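Local coordinates for protein phosphoglycerate dehydrogenase (Lactobacillus plantarum, PDB 3EVT) that probably catalyses the NAD-dependent oxidation of 3-phosphoglycerate to 3-phosphohydroxypyruvate, at residues 23-28 and 294-299; 36-41 and 48-53; 143-148 and 174-179. One frame throughout, in Å; residues are numbered along the deposited sequence.

Interaction 1: 23-28 and 294-299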
loop_
_atom_site.group_PDB
_atom_site.type_symbol
_atom_site.label_atom_id
_atom_site.label_comp_id
_atom_site.label_asym_id
_atom_site.label_seq_id
_atom_site.Cartn_x
_atom_site.Cartn_y
_atom_site.Cartn_z
ATOM N N PRO A 23 14.092 11.606 -24.868
ATOM C CA PRO A 23 15.125 12.078 -25.760
ATOM C C PRO A 23 14.624 13.192 -26.630
ATOM O O PRO A 23 15.449 13.915 -27.221
ATOM C CB PRO A 23 15.501 10.832 -26.578
ATOM C CG PRO A 23 14.351 9.918 -26.457
ATOM C CD PRO A 23 13.733 10.200 -25.100
ATOM N N ASP A 24 13.310 13.394 -26.707
ATOM C CA ASP A 24 12.870 14.551 -27.437
ATOM C C ASP A 24 12.686 15.828 -26.569
ATOM O O ASP A 24 12.247 16.855 -27.083
ATOM C CB ASP A 24 11.632 14.278 -28.316
ATOM C CG ASP A 24 10.421 13.836 -27.511
ATOM O OD1 ASP A 24 10.600 13.345 -26.379
ATOM O OD2 ASP A 24 9.282 13.955 -28.019
ATOM N N TRP A 25 13.031 15.775 -25.280
ATOM C CA TRP A 25 12.899 16.937 -24.428
ATOM C C TRP A 25 14.286 17.520 -24.132
ATOM O O TRP A 25 15.245 16.791 -24.053
ATOM C CB TRP A 25 12.188 16.549 -23.138
ATOM C CG TRP A 25 10.689 16.579 -23.238
ATOM C CD1 TRP A 25 9.884 15.615 -23.779
ATOM C CD2 TRP A 25 9.799 17.626 -22.775
ATOM N NE1 TRP A 25 8.563 16.004 -23.694
ATOM C CE2 TRP A 25 8.488 17.238 -23.109
ATOM C CE3 TRP A 25 9.993 18.844 -22.119
ATOM C CZ2 TRP A 25 7.376 18.006 -22.785
ATOM C CZ3 TRP A 25 8.882 19.623 -21.805
ATOM C CH2 TRP A 25 7.596 19.207 -22.144
ATOM N N THR A 26 14.390 18.837 -23.981
ATOM C CA THR A 26 15.596 19.472 -23.483
ATOM C C THR A 26 15.416 19.871 -22.019
ATOM O O THR A 26 14.485 20.627 -21.674
ATOM C CB THR A 26 15.919 20.782 -24.247
ATOM O OG1 THR A 26 15.833 20.550 -25.647
ATOM C CG2 THR A 26 17.319 21.215 -23.946
ATOM N N PHE A 27 16.320 19.387 -21.174
ATOM C CA PHE A 27 16.361 19.761 -19.769
ATOM C C PHE A 27 17.416 20.857 -19.572
ATOM O O PHE A 27 18.595 20.597 -19.404
ATOM C CB PHE A 27 16.543 18.491 -18.923
ATOM C CG PHE A 27 15.453 17.497 -19.166
ATOM C CD1 PHE A 27 14.264 17.577 -18.428
ATOM C CD2 PHE A 27 15.540 16.587 -20.232
ATOM C CE1 PHE A 27 13.200 16.723 -18.681
ATOM C CE2 PHE A 27 14.483 15.715 -20.498
ATOM C CZ PHE A 27 13.304 15.772 -19.713
ATOM N N LYS A 28 16.979 22.108 -19.637
ATOM C CA LYS A 28 17.957 23.202 -19.659
ATOM C C LYS A 28 18.289 23.873 -18.307
ATOM O O LYS A 28 17.455 24.558 -17.704
ATOM C CB LYS A 28 17.561 24.279 -20.682
ATOM C CG LYS A 28 18.766 25.168 -21.063
ATOM C CD LYS A 28 18.590 25.935 -22.380
ATOM C CE LYS A 28 19.968 26.209 -23.031
ATOM N NZ LYS A 28 20.128 27.620 -23.535
ATOM N N ALA A 294 7.722 11.905 -11.245
ATOM C CA ALA A 294 6.340 11.343 -11.361
ATOM C C ALA A 294 5.346 12.318 -11.954
ATOM O O ALA A 294 4.594 11.948 -12.862
ATOM C CB ALA A 294 5.836 10.832 -10.002
ATOM N N ASN A 295 5.327 13.563 -11.479
ATOM C CA ASN A 295 4.441 14.569 -12.069
ATOM C C ASN A 295 4.754 14.875 -13.549
ATOM O O ASN A 295 3.835 15.102 -14.355
ATOM C CB ASN A 295 4.446 15.857 -11.271
ATOM C CG ASN A 295 3.539 15.791 -10.030
ATOM O OD1 ASN A 295 2.518 15.101 -10.038
ATOM N ND2 ASN A 295 3.892 16.532 -8.989
ATOM N N PHE A 296 6.033 14.871 -13.901
ATOM C CA PHE A 296 6.429 15.075 -15.280
ATOM C C PHE A 296 6.054 13.876 -16.188
ATOM O O PHE A 296 5.598 14.079 -17.296
ATOM C CB PHE A 296 7.929 15.401 -15.352
ATOM C CG PHE A 296 8.468 15.649 -16.766
ATOM C CD1 PHE A 296 8.206 16.825 -17.438
ATOM C CD2 PHE A 296 9.304 14.717 -17.367
ATOM C CE1 PHE A 296 8.719 17.058 -18.737
ATOM C CE2 PHE A 296 9.813 14.929 -18.648
ATOM C CZ PHE A 296 9.534 16.104 -19.335
ATOM N N ALA A 297 6.223 12.639 -15.731
ATOM C CA ALA A 297 5.834 11.489 -16.541
ATOM C C ALA A 297 4.348 11.511 -16.915
ATOM O O ALA A 297 3.970 11.209 -18.052
ATOM C CB ALA A 297 6.245 10.146 -15.856
ATOM N N GLN A 298 3.527 11.952 -15.965
ATOM C CA GLN A 298 2.095 11.979 -16.097
ATOM C C GLN A 298 1.708 13.177 -16.950
ATOM O O GLN A 298 0.877 13.054 -17.851
ATOM C CB GLN A 298 1.483 12.072 -14.714
ATOM C CG GLN A 298 -0.016 12.055 -14.642
ATOM C CD GLN A 298 -0.629 10.886 -15.375
ATOM O OE1 GLN A 298 -0.029 9.813 -15.529
ATOM N NE2 GLN A 298 -1.831 11.101 -15.874
ATOM N N PHE A 299 2.324 14.324 -16.670
ATOM C CA PHE A 299 2.205 15.503 -17.524
ATOM C C PHE A 299 2.505 15.205 -19.019
ATOM O O PHE A 299 1.815 15.675 -19.931
ATOM C CB PHE A 299 3.149 16.620 -17.049
ATOM C CG PHE A 299 3.203 17.759 -18.002
ATOM C CD1 PHE A 299 2.178 18.698 -18.025
ATOM C CD2 PHE A 299 4.220 17.846 -18.925
ATOM C CE1 PHE A 299 2.188 19.726 -18.940
ATOM C CE2 PHE A 299 4.263 18.890 -19.860
ATOM C CZ PHE A 299 3.232 19.829 -19.878
#
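F296 drives the leading edge of its ring into one face of the W25 indole. CZ of F296 stands above the middle of the indole system, 3.8 Å from W25 CD2, and the pair is edge-to-face (T-shaped): the F296 ring and the six-membered ring of W25 have centroids 5.1 Å apart and planes at 85°. In this geometry the ring hydrogens of F296 at CZ and CE1 point at the pi cloud of the indole. The same leading edge also meets F27, whose CZ lies 3.7 Å from F296 CE2. Those two rings are inclined at 74°, an oblique approach in which F296 CE2 comes up at the edge of the F27 ring, near its plane. F299, one turn further along the helix, adds a lighter contact, its CE2 4.1 Å from W25 CH2. W25, F27 and F296 form an aromatic cluster, with F299 at its border; no hydrogen bond crosses between the segments, which bury 167 Å² in all.

Torsions explain the reach of the helix: F296 holds CG anti to its own N (chi1 -180°), extending the ring straight out toward the W25 indole. Behind the first shell, Y22 meets F296 edge-to-face, while V4 touches W25, F27 and F296 alike. L15, L18 and Q19 of helix 12-21 pack on F27. The arrangement therefore lays helix 284-302, from near the C terminus, against the start of strand 26-29 and the loop leading into it, at an outermost strand of the five-stranded parallel sheet, beside strand 3-6 and helix 12-21.

Interaction 2: 36-41 and 48-53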
loop_
_atom_site.group_PDB
_atom_site.type_symbol
_atom_site.label_atom_id
_atom_site.label_comp_id
_atom_site.label_asym_id
_atom_site.label_seq_id
_atom_site.Cartn_x
_atom_site.Cartn_y
_atom_site.Cartn_z
ATOM N N ALA A 36 15.914 33.480 -26.255
ATOM C CA ALA A 36 15.458 32.724 -27.408
ATOM C C ALA A 36 14.727 31.471 -26.916
ATOM O O ALA A 36 13.767 31.012 -27.539
ATOM C CB ALA A 36 16.621 32.345 -28.275
ATOM N N ASP A 37 15.184 30.938 -25.785
ATOM C CA ASP A 37 14.522 29.787 -25.148
ATOM C C ASP A 37 13.120 30.099 -24.608
ATOM O O ASP A 37 12.231 29.276 -24.696
ATOM C CB ASP A 37 15.409 29.211 -24.036
ATOM C CG ASP A 37 16.698 28.614 -24.581
ATOM O OD1 ASP A 37 16.638 27.947 -25.640
ATOM O OD2 ASP A 37 17.762 28.816 -23.964
ATOM N N TYR A 38 12.927 31.298 -24.071
ATOM C CA TYR A 38 11.746 31.609 -23.277
ATOM C C TYR A 38 10.433 30.945 -23.727
ATOM O O TYR A 38 9.725 30.341 -22.925
ATOM C CB TYR A 38 11.559 33.125 -23.179
ATOM C CG TYR A 38 12.599 33.856 -22.344
ATOM C CD1 TYR A 38 13.708 33.197 -21.846
ATOM C CD2 TYR A 38 12.478 35.211 -22.092
ATOM C CE1 TYR A 38 14.652 33.866 -21.102
ATOM C CE2 TYR A 38 13.418 35.897 -21.357
ATOM C CZ TYR A 38 14.502 35.223 -20.861
ATOM O OH TYR A 38 15.449 35.899 -20.110
ATOM N N ASP A 39 10.071 31.081 -24.992
ATOM C CA ASP A 39 8.749 30.604 -25.392
ATOM C C ASP A 39 8.768 29.083 -25.656
ATOM O O ASP A 39 7.762 28.485 -25.997
ATOM C CB ASP A 39 8.215 31.407 -26.593
ATOM C CG ASP A 39 7.871 32.855 -26.225
ATOM O OD1 ASP A 39 8.088 33.230 -25.045
ATOM O OD2 ASP A 39 7.375 33.614 -27.102
ATOM N N GLN A 40 9.945 28.494 -25.472
ATOM C CA GLN A 40 10.173 27.060 -25.584
ATOM C C GLN A 40 9.865 26.273 -24.287
ATOM O O GLN A 40 9.488 25.092 -24.324
ATOM C CB GLN A 40 11.644 26.855 -25.864
ATOM C CG GLN A 40 12.104 27.516 -27.129
ATOM C CD GLN A 40 11.361 26.910 -28.253
ATOM O OE1 GLN A 40 11.883 26.029 -28.969
ATOM N NE2 GLN A 40 10.098 27.311 -28.384
ATOM N N ILE A 41 10.115 26.940 -23.158
ATOM C CA ILE A 41 9.926 26.400 -21.811
ATOM C C ILE A 41 8.464 25.990 -21.498
ATOM O O ILE A 41 7.603 26.824 -21.291
ATOM C CB ILE A 41 10.479 27.440 -20.773
ATOM C CG1 ILE A 41 11.946 27.726 -21.108
ATOM C CG2 ILE A 41 10.266 26.988 -19.329
ATOM C CD1 ILE A 41 12.582 28.893 -20.350
ATOM N N HIS A 48 11.809 30.223 -10.043
ATOM C CA HIS A 48 12.934 30.959 -10.591
ATOM C C HIS A 48 12.455 32.350 -10.999
ATOM O O HIS A 48 11.269 32.556 -11.244
ATOM C CB HIS A 48 13.506 30.237 -11.808
ATOM C CG HIS A 48 14.835 30.761 -12.296
ATOM N ND1 HIS A 48 14.948 31.825 -13.162
ATOM C CD2 HIS A 48 16.102 30.308 -12.096
ATOM C CE1 HIS A 48 16.226 32.035 -13.441
ATOM N NE2 HIS A 48 16.947 31.121 -12.816
ATOM N N PRO A 49 13.381 33.326 -11.023
ATOM C CA PRO A 49 13.063 34.694 -11.453
ATOM C C PRO A 49 12.457 34.765 -12.866
ATOM O O PRO A 49 11.619 35.633 -13.116
ATOM C CB PRO A 49 14.436 35.393 -11.417
ATOM C CG PRO A 49 15.143 34.707 -10.266
ATOM C CD PRO A 49 14.698 33.245 -10.349
ATOM N N LEU A 50 12.873 33.863 -13.760
ATOM C CA LEU A 50 12.322 33.796 -15.119
ATOM C C LEU A 50 10.848 33.481 -15.163
ATOM O O LEU A 50 10.182 33.801 -16.146
ATOM C CB LEU A 50 13.058 32.776 -15.960
ATOM C CG LEU A 50 14.388 33.353 -16.408
ATOM C CD1 LEU A 50 15.189 32.279 -17.081
ATOM C CD2 LEU A 50 14.106 34.526 -17.344
ATOM N N LEU A 51 10.322 32.869 -14.107
ATOM C CA LEU A 51 8.890 32.617 -14.073
ATOM C C LEU A 51 8.150 33.927 -14.441
ATOM O O LEU A 51 7.357 33.971 -15.375
ATOM C CB LEU A 51 8.448 32.037 -12.707
ATOM C CG LEU A 51 6.963 31.679 -12.454
ATOM C CD1 LEU A 51 6.378 30.873 -13.626
ATOM C CD2 LEU A 51 6.707 30.968 -11.071
ATOM N N LYS A 52 8.434 34.996 -13.719
ATOM C CA LYS A 52 7.883 36.330 -14.035
ATOM C C LYS A 52 8.101 36.793 -15.486
ATOM O O LYS A 52 7.150 37.201 -16.177
ATOM C CB LYS A 52 8.499 37.373 -13.096
ATOM N N THR A 53 9.354 36.771 -15.934
ATOM C CA THR A 53 9.670 37.209 -17.306
ATOM C C THR A 53 8.782 36.454 -18.302
ATOM O O THR A 53 7.996 37.065 -19.040
ATOM C CB THR A 53 11.115 36.918 -17.678
ATOM O OG1 THR A 53 11.978 37.300 -16.604
ATOM C CG2 THR A 53 11.486 37.671 -18.930
#
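L50 N donates to H48 ND1 over 3.0 Å, a bond that is nearly straight, with an N-H...acceptor angle of 174°. The donor lies close to the imidazole plane, 12° out of it, as expected for an in-plane ring nitrogen acting as acceptor. This capping bond ties H48 to the backbone at the turn into helix 50-56.

Across the contact, Y38 of 36-41 is met at two places along its ring. L50 sends its CD2 methyl to the phenol end, 3.4 Å from Y38 OH and 3.6 Å from Y38 CZ, the two side chains crossing at about a right angle. T53, one turn on, brings its CG2 methyl to within 3.6 Å of Y38 CE2, on the same side of the ring plane as L50 CD2. OG1 of T53 stands beside the backbone N (chi1 -45°), which leaves CG2 anti to that N and pointed at the tyrosine. Both methyls approach the ring obliquely.

Around this pair, D39 forms a salt bridge with R57 and a hydrogen bond with T59, and L50 also touches V33. No hydrogen bond spans the two segments, and 141 Å² is buried between them. The chemistry is that of methyl groups on a phenol ring at the surface: between these two segments the contact is apolar and rests on shape and dispersion, while the D39-R57 salt bridge adds a charged tie nearby.

Interaction 3: 143-148 and 174-179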
loop_
_atom_site.group_PDB
_atom_site.type_symbol
_atom_site.label_atom_id
_atom_site.label_comp_id
_atom_site.label_asym_id
_atom_site.label_seq_id
_atom_site.Cartn_x
_atom_site.Cartn_y
_atom_site.Cartn_z
ATOM N N TYR A 143 -5.019 7.042 16.393
ATOM C CA TYR A 143 -5.080 8.156 17.316
ATOM C C TYR A 143 -4.180 9.264 16.807
ATOM O O TYR A 143 -2.938 9.108 16.763
ATOM C CB TYR A 143 -4.588 7.712 18.722
ATOM C CG TYR A 143 -5.555 6.825 19.510
ATOM C CD1 TYR A 143 -6.241 7.335 20.630
ATOM C CD2 TYR A 143 -5.753 5.477 19.165
ATOM C CE1 TYR A 143 -7.094 6.539 21.370
ATOM C CE2 TYR A 143 -6.615 4.669 19.889
ATOM C CZ TYR A 143 -7.288 5.222 21.004
ATOM O OH TYR A 143 -8.173 4.455 21.739
ATOM N N GLY A 144 -4.799 10.381 16.425
ATOM C CA GLY A 144 -4.063 11.456 15.788
ATOM C C GLY A 144 -4.494 11.582 14.348
ATOM O O GLY A 144 -4.133 10.737 13.502
ATOM N N THR A 145 -5.251 12.622 14.039
ATOM C CA THR A 145 -5.744 12.807 12.676
ATOM C C THR A 145 -5.073 14.043 12.022
ATOM O O THR A 145 -5.626 14.665 11.093
ATOM C CB THR A 145 -7.305 12.863 12.622
ATOM O OG1 THR A 145 -7.785 14.007 13.346
ATOM C CG2 THR A 145 -7.919 11.601 13.235
ATOM N N GLY A 146 -3.878 14.383 12.508
ATOM C CA GLY A 146 -3.041 15.394 11.846
ATOM C C GLY A 146 -2.519 14.887 10.499
ATOM O O GLY A 146 -3.025 13.883 9.957
ATOM N N GLN A 147 -1.508 15.564 9.957
ATOM C CA GLN A 147 -1.010 15.256 8.619
ATOM C C GLN A 147 -0.569 13.792 8.512
ATOM O O GLN A 147 -0.880 13.109 7.534
ATOM C CB GLN A 147 0.193 16.150 8.318
ATOM C CG GLN A 147 0.649 16.192 6.852
ATOM C CD GLN A 147 2.159 16.488 6.728
ATOM O OE1 GLN A 147 2.797 16.947 7.687
ATOM N NE2 GLN A 147 2.735 16.196 5.566
ATOM N N ILE A 148 0.171 13.317 9.505
ATOM C CA ILE A 148 0.609 11.907 9.538
ATOM C C ILE A 148 -0.561 10.907 9.541
ATOM O O ILE A 148 -0.621 10.011 8.683
ATOM C CB ILE A 148 1.568 11.642 10.721
ATOM C CG1 ILE A 148 2.939 12.292 10.441
ATOM C CG2 ILE A 148 1.728 10.136 10.992
ATOM C CD1 ILE A 148 3.709 12.543 11.712
ATOM N N ASP A 174 -9.458 14.356 6.578
ATOM C CA ASP A 174 -9.275 13.827 5.226
ATOM C C ASP A 174 -8.839 12.362 5.224
ATOM O O ASP A 174 -7.934 12.001 5.958
ATOM C CB ASP A 174 -8.197 14.634 4.516
ATOM C CG ASP A 174 -8.723 15.933 3.961
ATOM O OD1 ASP A 174 -9.941 16.151 4.115
ATOM O OD2 ASP A 174 -7.943 16.728 3.351
ATOM N N HIS A 175 -9.491 11.555 4.395
ATOM C CA HIS A 175 -9.205 10.131 4.191
ATOM C C HIS A 175 -9.664 9.145 5.242
ATOM O O HIS A 175 -9.688 7.941 4.985
ATOM C CB HIS A 175 -7.737 9.900 3.897
ATOM C CG HIS A 175 -7.203 10.794 2.824
ATOM N ND1 HIS A 175 -7.561 10.653 1.503
ATOM C CD2 HIS A 175 -6.354 11.848 2.881
ATOM C CE1 HIS A 175 -6.947 11.578 0.787
ATOM N NE2 HIS A 175 -6.211 12.316 1.599
ATOM N N PHE A 176 -9.996 9.626 6.434
ATOM C CA PHE A 176 -10.549 8.745 7.434
ATOM C C PHE A 176 -11.988 8.437 7.089
ATOM O O PHE A 176 -12.716 9.330 6.803
ATOM C CB PHE A 176 -10.512 9.425 8.793
ATOM C CG PHE A 176 -9.160 9.457 9.409
ATOM C CD1 PHE A 176 -8.729 8.424 10.194
ATOM C CD2 PHE A 176 -8.324 10.529 9.216
ATOM C CE1 PHE A 176 -7.487 8.465 10.778
ATOM C CE2 PHE A 176 -7.092 10.576 9.796
ATOM C CZ PHE A 176 -6.661 9.579 10.575
ATOM N N HIS A 177 -12.418 7.185 7.132
ATOM C CA HIS A 177 -13.836 6.919 6.918
ATOM C C HIS A 177 -14.731 7.429 8.060
ATOM O O HIS A 177 -15.902 7.717 7.834
ATOM C CB HIS A 177 -14.105 5.437 6.810
ATOM C CG HIS A 177 -13.271 4.747 5.791
ATOM N ND1 HIS A 177 -13.651 4.640 4.472
ATOM C CD2 HIS A 177 -12.077 4.122 5.894
ATOM C CE1 HIS A 177 -12.723 3.976 3.805
ATOM N NE2 HIS A 177 -11.765 3.641 4.649
ATOM N N GLU A 178 -14.227 7.407 9.293
ATOM C CA GLU A 178 -14.973 7.923 10.414
ATOM C C GLU A 178 -13.960 8.460 11.367
ATOM O O GLU A 178 -12.864 7.930 11.409
ATOM C CB GLU A 178 -15.700 6.812 11.191
ATOM C CG GLU A 178 -16.407 5.759 10.379
ATOM C CD GLU A 178 -16.961 4.624 11.268
ATOM O OE1 GLU A 178 -17.380 4.911 12.413
ATOM O OE2 GLU A 178 -16.953 3.443 10.836
ATOM N N THR A 179 -14.345 9.454 12.174
ATOM C CA THR A 179 -13.502 9.924 13.272
ATOM C C THR A 179 -14.298 9.911 14.581
ATOM O O THR A 179 -15.513 10.021 14.553
ATOM C CB THR A 179 -13.022 11.341 13.027
ATOM O OG1 THR A 179 -14.153 12.146 12.775
ATOM C CG2 THR A 179 -12.162 11.404 11.799
#
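One face of the F176 ring is taken by T145, whose CG2 methyl sits 3.5 Å above the plane and displaced toward the rim. The methyl lies 3.9 Å from the F176 ring centroid and 23° off the ring normal, which satisfies a CH-pi contact. T145 CB follows, 3.6 Å from F176 CE2, while the carbonyl G144 O approaches F176 CZ obliquely at 4.0 Å. With OG1 of T145 between the backbone N and the carbonyl carbon (chi1 64°), the methyl is left to face the ring, and the hydroxyl hydrogen-bonds to N167 instead. G144 and G146 are consistent with the GxGxxG pattern of a Rossmann-type strand-turn-helix, running from strand 139-143 into helix 147-158; in relatives this turn lines the NAD site. The backbone angles of G144 would jam a side chain against the preceding carbonyl O, and G146 is the N-cap. Replacing F176 by an alanine would probably leave the T145 methyl without its ring and open a gap beside the glycine-rich turn. F176 also packs on V163 of strand 162-167, and T179, in strand 178-181, brings CG2 to 4.5 Å from T145 CG2.

From the N terminus, the chain first passes residues 23-28, whose partner, in helix 284-302, comes 266 residues later, so interaction 1 closes a loop spanning nearly the whole chain. Interactions 2 and 3 both fall within that loop, in series: 36-41 meets 48-53 around strand 41-45, long before 143-148 meets 174-179 across one strand and helix of the nucleotide-binding domain. Interactions 1 and 2 share the domain built on the five-stranded sheet; their centres are about 17 Å apart and a salt bridge, K28 NZ to D37 OD2 at 2.7 Å, joins them. Interaction 3 belongs to the seven-stranded sheet, its centre about 34 Å from that of interaction 1.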